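Local atomic coordinates of putative hydrolase (Campylobacter jejuni, PDB entry 3D6L), a protein that is a hexameric hot dog fold thioesterase that probably hydrolyses long-chain fatty acyl-CoA. Residues Trp28-Ser31 against Gln32-Leu35; Glu43-Pro46 against Glu47-Thr51. All coordinates share one frame; numbering follows the deposited sequence.

Contact 1 (Trp28-Ser31 against Gln32-Leu35); sequences WILS and QIDL
W28 and Q32 meet one helical turn apart because of their torsions. W28 has CG trans to its backbone N (chi1 178°), which lays the indole beside the chain in the direction of Q32. The Q32 chain leaves on the side of its own N and bends again at chi2, so it curls back under the ring. Its CG then sits almost on the normal of the W28 six-membered ring, 4.0 Å from the centroid, in a CH-pi contact. Further out, NE2 lies over the same indole, nearer the rim than the middle. Ring and amide planes are 34° apart, so this is no flat stack. The same bend brings NE2 of Q32 to O of W28 at 2.9 Å. The bond is bent, with an angle of 144° at the hydrogen. That carbonyl also takes the helix bond from N of Q32 at 3.2 Å, and the two donors reach it from opposite faces of its plane. The NE2 bond, together with the indole face, holds the amide in place; the backbone bond makes O of W28 a double acceptor.

I29, L30 and I33 form an apolar flank. CD1 of I33 lies 3.7 Å from CD1 of L30. CD1 of I33 also lies 4.0 Å from CG2 of I29. I29 and I33 also press on T106 of strand 100-115. OG of S31 bonds to the carbonyl of G27. L30, S31, D34 and L35 pack on a second subunit. Regular i to i+4 backbone bonds run through the turn, such as N of D34 to O of L30 at 2.9 Å. The arrangement is that of the central helix of a hot dog fold, lying against its antiparallel sheet.

Contact 2 (Glu43-Pro46 against Glu47-Thr51); sequences ELSP and ERVVT
S45 closes the connection between the long helix and strand 48-58 of the hot dog fold by bonding to the carbonyl of R48. The tight part lies on the inner side of this turn. S45 OG is trans to its backbone N (chi1 173°), and this swings the hydroxyl across the turn. It donates to O of R48 at 3.1 Å. It comes from above the carbonyl plane, 40° out of it, and so misses the lone-pair direction. CG1 of V49 lies against the serine, 3.8 Å from CB of S45. S45 also touches S114 of strand 100-115. R48 and V50 are tied to that strand through backbone bonds with V115 and V113.

The outer side is looser. P46 and E47 are partly exposed, and their side chains meet only lightly. The E47 chain is bent at chi2 (97°), which turns its carboxylate back past the proline. Its OE2 makes a salt bridge with R117 of the same chain, which probably steadies the negative charge. P46 also leans on L128 of helix 126-130. Both P46 and E47 pack on G98 of a third subunit, so this side is partly covered in the hexamer. Between the two side chains, the nearest approach is OE1 of E47 to CB of P46, at 4.0 Å.

In the fold
Contact 1 is core and contact 2 is surface. The first lies wholly within helix 26-42, its centre about 6 Å from that of the chain. The second has its centre about 14 Å from that of the chain, where the loop after that helix enters strand 48-58. Their centres are about 16 Å apart. Contact 1 combines repeated helix bonds with an amide over an indole and a cluster of methyls. Contact 2 relies on one serine hydroxyl bond, with little apolar packing. A probable hydrogen bond, OD1 of D34 to OG1 of T51 at 2.8 Å, joins the two. It ties the helix to the strand that follows it. Both contacts touch the second subunit.

Contact 1 (Trp28-Ser31 against Gln32-Leu35)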
# COMPACT_ATOMS: atom_id res chain seq x y z
N TRP A 28 5.55 -8.37 7.25
CA TRP A 28 6.11 -8.19 5.92
C TRP A 28 7.11 -9.31 5.61
O TRP A 28 7.11 -9.84 4.51
CB TRP A 28 6.78 -6.81 5.79
CG TRP A 28 7.43 -6.54 4.45
CD1 TRP A 28 6.84 -6.00 3.35
CD2 TRP A 28 8.81 -6.80 4.09
NE1 TRP A 28 7.76 -5.91 2.32
CE2 TRP A 28 8.97 -6.39 2.75
CE3 TRP A 28 9.91 -7.34 4.77
CZ2 TRP A 28 10.19 -6.50 2.07
CZ3 TRP A 28 11.12 -7.46 4.10
CH2 TRP A 28 11.25 -7.04 2.75
N ILE A 29 7.95 -9.67 6.59
CA ILE A 29 8.92 -10.76 6.37
C ILE A 29 8.21 -12.08 6.12
O ILE A 29 8.52 -12.80 5.17
CB ILE A 29 9.91 -10.96 7.55
CG1 ILE A 29 10.55 -9.64 7.97
CG2 ILE A 29 10.99 -11.94 7.14
CD1 ILE A 29 11.35 -9.74 9.26
N LEU A 30 7.25 -12.38 6.99
CA LEU A 30 6.43 -13.58 6.87
C LEU A 30 5.71 -13.69 5.52
O LEU A 30 5.46 -14.80 5.05
CB LEU A 30 5.44 -13.63 8.03
CG LEU A 30 5.73 -14.61 9.17
CD1 LEU A 30 7.20 -14.92 9.32
CD2 LEU A 30 5.19 -14.06 10.47
N SER A 31 5.37 -12.55 4.92
CA SER A 31 4.79 -12.49 3.58
C SER A 31 5.80 -12.99 2.55
O SER A 31 5.47 -13.82 1.69
CB SER A 31 4.36 -11.07 3.22
OG SER A 31 3.45 -10.54 4.17
N GLN A 32 7.02 -12.46 2.65
CA GLN A 32 8.13 -12.91 1.81
C GLN A 32 8.39 -14.41 1.95
O GLN A 32 8.64 -15.10 0.96
CB GLN A 32 9.41 -12.13 2.13
CG GLN A 32 9.25 -10.61 2.25
CD GLN A 32 8.32 -9.98 1.19
OE1 GLN A 32 8.44 -10.24 -0.02
NE2 GLN A 32 7.39 -9.14 1.66
N ILE A 33 8.31 -14.90 3.19
CA ILE A 33 8.54 -16.32 3.48
C ILE A 33 7.46 -17.18 2.82
O ILE A 33 7.77 -18.16 2.13
CB ILE A 33 8.62 -16.58 5.00
CG1 ILE A 33 9.93 -16.00 5.54
CG2 ILE A 33 8.50 -18.07 5.31
CD1 ILE A 33 9.98 -15.84 7.05
N ASP A 34 6.20 -16.79 3.02
CA ASP A 34 5.08 -17.52 2.45
C ASP A 34 5.19 -17.59 0.93
O ASP A 34 5.02 -18.66 0.34
CB ASP A 34 3.75 -16.89 2.89
CG ASP A 34 2.57 -17.82 2.66
OD1 ASP A 34 2.78 -19.01 2.33
OD2 ASP A 34 1.41 -17.37 2.80
N LEU A 35 5.51 -16.46 0.30
CA LEU A 35 5.66 -16.41 -1.16
C LEU A 35 6.87 -17.18 -1.70
O LEU A 35 6.76 -17.87 -2.73
CB LEU A 35 5.70 -14.96 -1.64
CG LEU A 35 4.38 -14.18 -1.59
CD1 LEU A 35 4.64 -12.71 -1.93
CD2 LEU A 35 3.31 -14.78 -2.51

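Contact 2 (Glu43-Pro46 against Glu47-Thr51)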
# COMPACT_ATOMS: atom_id res chain seq x y z
N GLU A 43 7.53 -26.07 -7.76
CA GLU A 43 8.42 -26.97 -8.52
C GLU A 43 7.91 -28.42 -8.50
O GLU A 43 8.25 -29.22 -9.39
CB GLU A 43 9.84 -26.92 -7.96
CG GLU A 43 10.65 -25.72 -8.41
CD GLU A 43 11.93 -25.55 -7.60
OE1 GLU A 43 12.63 -24.52 -7.81
OE2 GLU A 43 12.22 -26.42 -6.75
N LEU A 44 7.12 -28.75 -7.49
CA LEU A 44 6.50 -30.07 -7.39
C LEU A 44 5.03 -30.03 -7.76
O LEU A 44 4.38 -31.07 -7.85
CB LEU A 44 6.69 -30.64 -5.99
CG LEU A 44 8.07 -31.26 -5.80
CD1 LEU A 44 8.59 -31.02 -4.40
CD2 LEU A 44 8.02 -32.74 -6.12
N SER A 45 4.51 -28.82 -7.99
CA SER A 45 3.10 -28.60 -8.28
C SER A 45 2.91 -27.27 -9.00
O SER A 45 2.45 -26.29 -8.40
CB SER A 45 2.30 -28.62 -6.98
OG SER A 45 0.95 -28.26 -7.20
N PRO A 46 3.25 -27.23 -10.31
CA PRO A 46 3.38 -26.02 -11.13
C PRO A 46 2.18 -25.05 -11.11
O PRO A 46 2.40 -23.83 -11.03
CB PRO A 46 3.61 -26.57 -12.54
CG PRO A 46 4.23 -27.91 -12.31
CD PRO A 46 3.53 -28.44 -11.10
N GLU A 47 0.96 -25.57 -11.21
CA GLU A 47 -0.24 -24.71 -11.31
C GLU A 47 -0.54 -23.86 -10.09
O GLU A 47 -0.69 -22.64 -10.21
CB GLU A 47 -1.50 -25.53 -11.66
CG GLU A 47 -1.67 -25.82 -13.14
CD GLU A 47 -1.16 -27.20 -13.53
OE1 GLU A 47 -0.24 -27.73 -12.85
OE2 GLU A 47 -1.69 -27.77 -14.53
N ARG A 48 -0.63 -24.49 -8.92
CA ARG A 48 -1.06 -23.80 -7.71
C ARG A 48 -0.71 -24.59 -6.44
O ARG A 48 -0.76 -25.82 -6.43
CB ARG A 48 -2.57 -23.54 -7.76
CG ARG A 48 -3.09 -22.54 -6.73
CD ARG A 48 -4.61 -22.55 -6.66
NE ARG A 48 -5.06 -21.93 -5.42
CZ ARG A 48 -6.33 -21.67 -5.11
NH1 ARG A 48 -7.31 -21.98 -5.94
NH2 ARG A 48 -6.62 -21.09 -3.96
N VAL A 49 -0.35 -23.88 -5.39
CA VAL A 49 -0.29 -24.48 -4.06
C VAL A 49 -1.07 -23.59 -3.09
O VAL A 49 -1.17 -22.37 -3.31
CB VAL A 49 1.16 -24.73 -3.56
CG1 VAL A 49 1.86 -25.81 -4.41
CG2 VAL A 49 1.98 -23.43 -3.53
N VAL A 50 -1.67 -24.18 -2.06
CA VAL A 50 -2.22 -23.35 -1.00
C VAL A 50 -1.45 -23.63 0.29
O VAL A 50 -1.09 -24.77 0.56
CB VAL A 50 -3.79 -23.42 -0.85
CG1 VAL A 50 -4.47 -23.76 -2.17
CG2 VAL A 50 -4.24 -24.36 0.26
N THR A 51 -1.17 -22.57 1.05
CA THR A 51 -0.42 -22.69 2.28
C THR A 51 -1.31 -23.26 3.38
O THR A 51 -2.36 -22.70 3.69
CB THR A 51 0.14 -21.32 2.73
OG1 THR A 51 0.60 -20.59 1.58
CG2 THR A 51 1.28 -21.49 3.71